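Local coordinates for cytokinesis protein 2 (Saccharomyces cerevisiae, PDB 4WPE) that mediates the cytoskeletal rearrangements needed for cytokinesis, forming rings that coincide first with the septins and later with the medial actin ring, its F-BAR domain being the part described here, at residues Gly28-Gly33 / Glu221-Arg226; Thr109-Phe114 / Ile227-Ser232. All coordinates share one frame; numbering follows the deposited sequence.

Interaction 1: residues Gly28-Gly33 / Glu221-Arg226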
loop_
_atom_site.group_PDB
_atom_site.type_symbol
_atom_site.label_atom_id
_atom_site.label_comp_id
_atom_site.label_asym_id
_atom_site.label_seq_id
_atom_site.Cartn_x
_atom_site.Cartn_y
_atom_site.Cartn_z
ATOM N N GLY A 28 27.984 -27.222 -7.679
ATOM C CA GLY A 28 27.378 -26.820 -6.425
ATOM C C GLY A 28 26.904 -25.382 -6.478
ATOM O O GLY A 28 25.821 -25.057 -5.987
ATOM N N HIS A 29 27.716 -24.523 -7.089
ATOM C CA HIS A 29 27.411 -23.099 -7.168
ATOM C C HIS A 29 26.181 -22.806 -8.031
ATOM O O HIS A 29 25.309 -22.029 -7.638
ATOM C CB HIS A 29 28.613 -22.324 -7.710
ATOM C CG HIS A 29 28.401 -20.850 -7.774
ATOM N ND1 HIS A 29 27.923 -20.114 -6.695
ATOM C CD2 HIS A 29 28.587 -19.953 -8.766
ATOM C CE1 HIS A 29 27.833 -18.852 -7.032
ATOM N NE2 HIS A 29 28.232 -18.717 -8.292
ATOM N N ILE A 30 26.122 -23.424 -9.208
ATOM C CA ILE A 30 25.001 -23.227 -10.118
ATOM C C ILE A 30 23.709 -23.759 -9.496
ATOM O O ILE A 30 22.653 -23.133 -9.600
ATOM C CB ILE A 30 25.258 -23.907 -11.488
ATOM C CG1 ILE A 30 25.989 -22.950 -12.433
ATOM C CG2 ILE A 30 23.957 -24.347 -12.143
ATOM C CD1 ILE A 30 27.451 -22.735 -12.105
ATOM N N SER A 31 23.812 -24.903 -8.825
ATOM C CA SER A 31 22.661 -25.542 -8.197
ATOM C C SER A 31 22.084 -24.704 -7.058
ATOM O O SER A 31 20.867 -24.587 -6.919
ATOM C CB SER A 31 23.046 -26.928 -7.674
ATOM O OG SER A 31 22.133 -27.375 -6.690
ATOM N N GLN A 32 22.959 -24.124 -6.244
ATOM C CA GLN A 32 22.503 -23.328 -5.113
ATOM C C GLN A 32 21.923 -22.007 -5.605
ATOM O O GLN A 32 21.082 -21.401 -4.940
ATOM C CB GLN A 32 23.642 -23.081 -4.119
ATOM C CG GLN A 32 24.455 -21.819 -4.380
ATOM C CD GLN A 32 25.193 -21.334 -3.144
ATOM O OE1 GLN A 32 25.171 -21.986 -2.098
ATOM N NE2 GLN A 32 25.843 -20.181 -3.256
ATOM N N GLY A 33 22.370 -21.574 -6.780
ATOM C CA GLY A 33 21.890 -20.340 -7.371
ATOM C C GLY A 33 20.491 -20.514 -7.923
ATOM O O GLY A 33 19.715 -19.561 -8.011
ATOM N N GLU A 221 27.677 -20.066 -19.003
ATOM C CA GLU A 221 26.578 -19.458 -19.740
ATOM C C GLU A 221 25.293 -19.532 -18.925
ATOM O O GLU A 221 24.468 -18.620 -18.971
ATOM C CB GLU A 221 26.391 -20.144 -21.095
ATOM C CG GLU A 221 25.158 -19.693 -21.861
ATOM C CD GLU A 221 25.000 -20.411 -23.187
ATOM O OE1 GLU A 221 25.816 -20.162 -24.102
ATOM O OE2 GLU A 221 24.066 -21.229 -23.311
HETATM N N MSE A 222 25.130 -20.622 -18.180
HETATM C CA MSE A 222 23.968 -20.796 -17.314
HETATM C C MSE A 222 23.908 -19.720 -16.238
HETATM O O MSE A 222 22.897 -19.033 -16.082
HETATM C CB MSE A 222 23.986 -22.171 -16.648
HETATM C CG MSE A 222 23.697 -23.332 -17.572
HETATM SE SE MSE A 222 23.085 -24.866 -16.548
HETATM C CE MSE A 222 21.441 -24.098 -15.838
ATOM N N GLU A 223 25.000 -19.589 -15.492
ATOM C CA GLU A 223 25.074 -18.612 -14.418
ATOM C C GLU A 223 24.932 -17.197 -14.961
ATOM O O GLU A 223 24.220 -16.376 -14.384
ATOM C CB GLU A 223 26.389 -18.759 -13.646
ATOM C CG GLU A 223 26.543 -17.793 -12.476
ATOM C CD GLU A 223 25.652 -18.135 -11.286
ATOM O OE1 GLU A 223 24.944 -19.165 -11.329
ATOM O OE2 GLU A 223 25.662 -17.365 -10.301
ATOM N N ASN A 224 25.599 -16.917 -16.077
ATOM C CA ASN A 224 25.509 -15.601 -16.701
ATOM C C ASN A 224 24.074 -15.270 -17.100
ATOM O O ASN A 224 23.622 -14.135 -16.947
ATOM C CB ASN A 224 26.422 -15.518 -17.925
ATOM C CG ASN A 224 26.577 -14.100 -18.439
ATOM O OD1 ASN A 224 25.736 -13.601 -19.187
ATOM N ND2 ASN A 224 27.656 -13.442 -18.033
ATOM N N ALA A 225 23.362 -16.272 -17.604
ATOM C CA ALA A 225 21.967 -16.100 -17.987
ATOM C C ALA A 225 21.081 -15.989 -16.753
ATOM O O ALA A 225 20.006 -15.402 -16.806
ATOM C CB ALA A 225 21.506 -17.250 -18.868
ATOM N N ARG A 226 21.539 -16.559 -15.642
ATOM C CA ARG A 226 20.798 -16.489 -14.388
ATOM C C ARG A 226 20.942 -15.115 -13.731
ATOM O O ARG A 226 19.950 -14.502 -13.330
ATOM C CB ARG A 226 21.266 -17.579 -13.429
ATOM C CG ARG A 226 20.591 -17.530 -12.070
ATOM C CD ARG A 226 21.279 -18.456 -11.078
ATOM N NE ARG A 226 20.956 -18.092 -9.705
ATOM C CZ ARG A 226 21.714 -17.313 -8.941
ATOM N NH1 ARG A 226 22.854 -16.825 -9.413
ATOM N NH2 ARG A 226 21.336 -17.027 -7.702
HETATM O O HOH W 1 24.886 -19.407 -8.415
#
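Directional polar bonds and a comparable share of apolar surface join G28-G33 and E221-R226, two helical segments that run 28° from parallel with their axes 10.4 Å apart. R226 supplies the direct bonds. Its CG stands anti to the backbone N and the chain stays extended to NE, so the guanidinium arrives at the carbonyl of G33 with two N-H groups. NE lies 2.6 Å from G33 O and NH2 3.0 Å from the same oxygen; both hydrogen bonds are bent and weak. G33 CA sits over one face of the guanidinium, a place where a glycine leaves room for the flat group to lie against the backbone.

The charge of R226 is shared: NH1 forms a salt bridge with E223 OE2 at 3.0 Å within its own helix, and NH2 a further one with D74 of the second subunit. E223 bends at chi2 (73°), turning its carboxylate toward H29; H29 NE2 is 3.5 Å from E223 OE2, the planes 42° apart. A water over the centre of the H29 ring and one face of the guanidinium lies 2.8 Å from H29 O, within reach of the E223 carboxylate.

I30 buries about as much surface as E223, its CG1 lying along that side chain and its CG2 at the far limit of contact, 4.5 Å from CE of selenomethionine M222.

The contact ties short helix 21-35 to long helix 170-259 in the F-BAR bundle. Y11 of helix 11-14 and Y122 of helix 76-162 pack on I30, while D74 and F271 of the second subunit, the latter stacked on H29, place it at the dimer contact.

Interaction 2: residues Thr109-Phe114 / Ile227-Ser232; sequences TDTKAF and ISFLQS
Two phenylalanines, F114 and F229, bring helix segments T109-F114 and I227-S232 together across an 11.2 Å gap between axes. The segments are close to antiparallel, at 169°, and pair helix 76-162 with helix 170-259 in the F-BAR bundle; T111 lies nearest L230 in backbone register. In both phenylalanines CG is anti to the backbone N and beside the carbonyl carbon, so each ring is thrown out from its helix toward the other, tip to tip. With chi2 perpendicular in F229 and 73° in F114, the rings come nearly parallel, stacked face to face with an 18° tilt and centroids 4.0 Å apart. The overlap is offset: F114 CD2 lies over the rim of the F229 ring, 3.5 Å from F229 CD2, and F229 CG lies over the rim of the F114 ring. The CB of F114 also comes over the F229 face, in a CH-pi contact 4.0 Å from the centroid.

The far end of the F229 ring reaches the backbone of the facing helix. Its CZ is 3.3 Å from D110 O, and its CE2 is 3.7 Å from T111 CA, which lies near the ring plane at the edge. T111 has CG2 anti to the backbone N and OG1 beside it, which lets OG1 hydrogen-bond to I107 O one turn earlier. L230 has CG anti to its carbonyl carbon, and its end turns nearer, so that CD2 meets T111 CG2 at 4.2 Å, the side chains crossing at about a right angle. I41 and F44 of helix 37-71 pack on T111, and F82 of the second subunit on L230.

With the T111 hydroxyl committed to its own helix, the contact is held by dispersion between ring faces and by methyl contact, and placement depends on shape and rotamer rather than on directional polar bonds.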
loop_
_atom_site.group_PDB
_atom_site.type_symbol
_atom_site.label_atom_id
_atom_site.label_comp_id
_atom_site.label_asym_id
_atom_site.label_seq_id
_atom_site.Cartn_x
_atom_site.Cartn_y
_atom_site.Cartn_z
ATOM N N THR A 109 5.680 -14.804 -12.904
ATOM C CA THR A 109 5.455 -15.954 -13.766
ATOM C C THR A 109 6.673 -16.242 -14.638
ATOM O O THR A 109 7.098 -17.391 -14.760
ATOM C CB THR A 109 4.214 -15.743 -14.656
ATOM O OG1 THR A 109 3.031 -15.835 -13.851
ATOM C CG2 THR A 109 4.149 -16.786 -15.762
ATOM N N ASP A 110 7.244 -15.196 -15.227
ATOM C CA ASP A 110 8.382 -15.356 -16.124
ATOM C C ASP A 110 9.655 -15.745 -15.375
ATOM O O ASP A 110 10.560 -16.349 -15.955
ATOM C CB ASP A 110 8.616 -14.075 -16.929
ATOM C CG ASP A 110 7.592 -13.889 -18.038
ATOM O OD1 ASP A 110 7.226 -12.730 -18.334
ATOM O OD2 ASP A 110 7.153 -14.906 -18.617
ATOM N N THR A 111 9.722 -15.408 -14.090
ATOM C CA THR A 111 10.880 -15.773 -13.275
ATOM C C THR A 111 10.772 -17.219 -12.797
ATOM O O THR A 111 11.754 -17.964 -12.816
ATOM C CB THR A 111 11.037 -14.846 -12.057
ATOM O OG1 THR A 111 11.267 -13.504 -12.507
ATOM C CG2 THR A 111 12.205 -15.285 -11.193
ATOM N N LYS A 112 9.576 -17.612 -12.372
ATOM C CA LYS A 112 9.337 -18.989 -11.957
ATOM C C LYS A 112 9.556 -19.943 -13.129
ATOM O O LYS A 112 10.206 -20.979 -12.984
ATOM C CB LYS A 112 7.920 -19.149 -11.400
ATOM C CG LYS A 112 7.360 -20.554 -11.549
ATOM C CD LYS A 112 6.246 -20.842 -10.557
ATOM C CE LYS A 112 5.521 -22.131 -10.925
ATOM N NZ LYS A 112 4.725 -22.680 -9.793
ATOM N N ALA A 113 9.019 -19.578 -14.290
ATOM C CA ALA A 113 9.146 -20.397 -15.490
ATOM C C ALA A 113 10.600 -20.535 -15.919
ATOM O O ALA A 113 11.046 -21.619 -16.298
ATOM C CB ALA A 113 8.321 -19.811 -16.620
ATOM N N PHE A 114 11.336 -19.430 -15.857
ATOM C CA PHE A 114 12.738 -19.429 -16.248
ATOM C C PHE A 114 13.575 -20.258 -15.280
ATOM O O PHE A 114 14.506 -20.948 -15.688
ATOM C CB PHE A 114 13.270 -17.999 -16.320
ATOM C CG PHE A 114 14.705 -17.909 -16.741
ATOM C CD1 PHE A 114 15.070 -18.144 -18.056
ATOM C CD2 PHE A 114 15.688 -17.585 -15.822
ATOM C CE1 PHE A 114 16.397 -18.061 -18.449
ATOM C CE2 PHE A 114 17.014 -17.500 -16.205
ATOM C CZ PHE A 114 17.369 -17.738 -17.521
ATOM N N ILE A 227 22.179 -14.640 -13.622
ATOM C CA ILE A 227 22.443 -13.321 -13.056
ATOM C C ILE A 227 21.740 -12.224 -13.851
ATOM O O ILE A 227 21.010 -11.413 -13.289
ATOM C CB ILE A 227 23.951 -13.006 -13.015
ATOM C CG1 ILE A 227 24.710 -14.067 -12.214
ATOM C CG2 ILE A 227 24.186 -11.627 -12.420
ATOM C CD1 ILE A 227 24.277 -14.167 -10.773
ATOM N N SER A 228 21.960 -12.214 -15.162
ATOM C CA SER A 228 21.431 -11.167 -16.032
ATOM C C SER A 228 19.907 -11.120 -16.035
ATOM O O SER A 228 19.313 -10.039 -16.025
ATOM C CB SER A 228 21.945 -11.361 -17.460
ATOM O OG SER A 228 23.341 -11.131 -17.532
ATOM N N PHE A 229 19.279 -12.292 -16.054
ATOM C CA PHE A 229 17.822 -12.380 -16.051
ATOM C C PHE A 229 17.251 -11.786 -14.763
ATOM O O PHE A 229 16.321 -10.981 -14.804
ATOM C CB PHE A 229 17.371 -13.833 -16.222
ATOM C CG PHE A 229 15.879 -14.006 -16.306
ATOM C CD1 PHE A 229 15.232 -13.972 -17.530
ATOM C CD2 PHE A 229 15.125 -14.215 -15.161
ATOM C CE1 PHE A 229 13.859 -14.136 -17.609
ATOM C CE2 PHE A 229 13.754 -14.377 -15.233
ATOM C CZ PHE A 229 13.120 -14.338 -16.459
ATOM N N LEU A 230 17.813 -12.183 -13.624
ATOM C CA LEU A 230 17.390 -11.646 -12.330
ATOM C C LEU A 230 17.712 -10.163 -12.236
ATOM O O LEU A 230 16.966 -9.392 -11.638
ATOM C CB LEU A 230 18.061 -12.396 -11.179
ATOM C CG LEU A 230 17.683 -13.864 -10.967
ATOM C CD1 LEU A 230 18.393 -14.425 -9.744
ATOM C CD2 LEU A 230 16.178 -14.018 -10.828
ATOM N N GLN A 231 18.826 -9.768 -12.839
ATOM C CA GLN A 231 19.237 -8.370 -12.847
ATOM C C GLN A 231 18.219 -7.504 -13.591
ATOM O O GLN A 231 17.850 -6.433 -13.116
ATOM C CB GLN A 231 20.625 -8.231 -13.475
ATOM C CG GLN A 231 21.309 -6.903 -13.211
ATOM C CD GLN A 231 22.757 -6.906 -13.661
ATOM O OE1 GLN A 231 23.291 -7.942 -14.057
ATOM N NE2 GLN A 231 23.401 -5.746 -13.602
ATOM N N SER A 232 17.758 -7.974 -14.747
ATOM C CA SER A 232 16.789 -7.220 -15.543
ATOM C C SER A 232 15.404 -7.250 -14.908
ATOM O O SER A 232 14.668 -6.264 -14.960
ATOM C CB SER A 232 16.710 -7.766 -16.970
ATOM O OG SER A 232 16.008 -8.997 -17.007
#

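In the fold
Interactions 1 and 2 occupy successive turns of helix 170-259, since E221-R226 runs directly into I227-S232; their centres are about 12 Å apart. They meet where A225 O lies 3.6 Å from F114 CZ. One length of this helix thus packs on helix 21-35 through a contact whose directional bonds are polar and on helix 76-162 through an aromatic one, joining three helices of the elongated F-BAR bundle. Both contacts lie near the middle of the chain, their centres about 6 and 8 Å from its centre. Each also borders the second subunit, interaction 1 through D74 and F271 of that subunit and interaction 2 through its F82, which packs on L230.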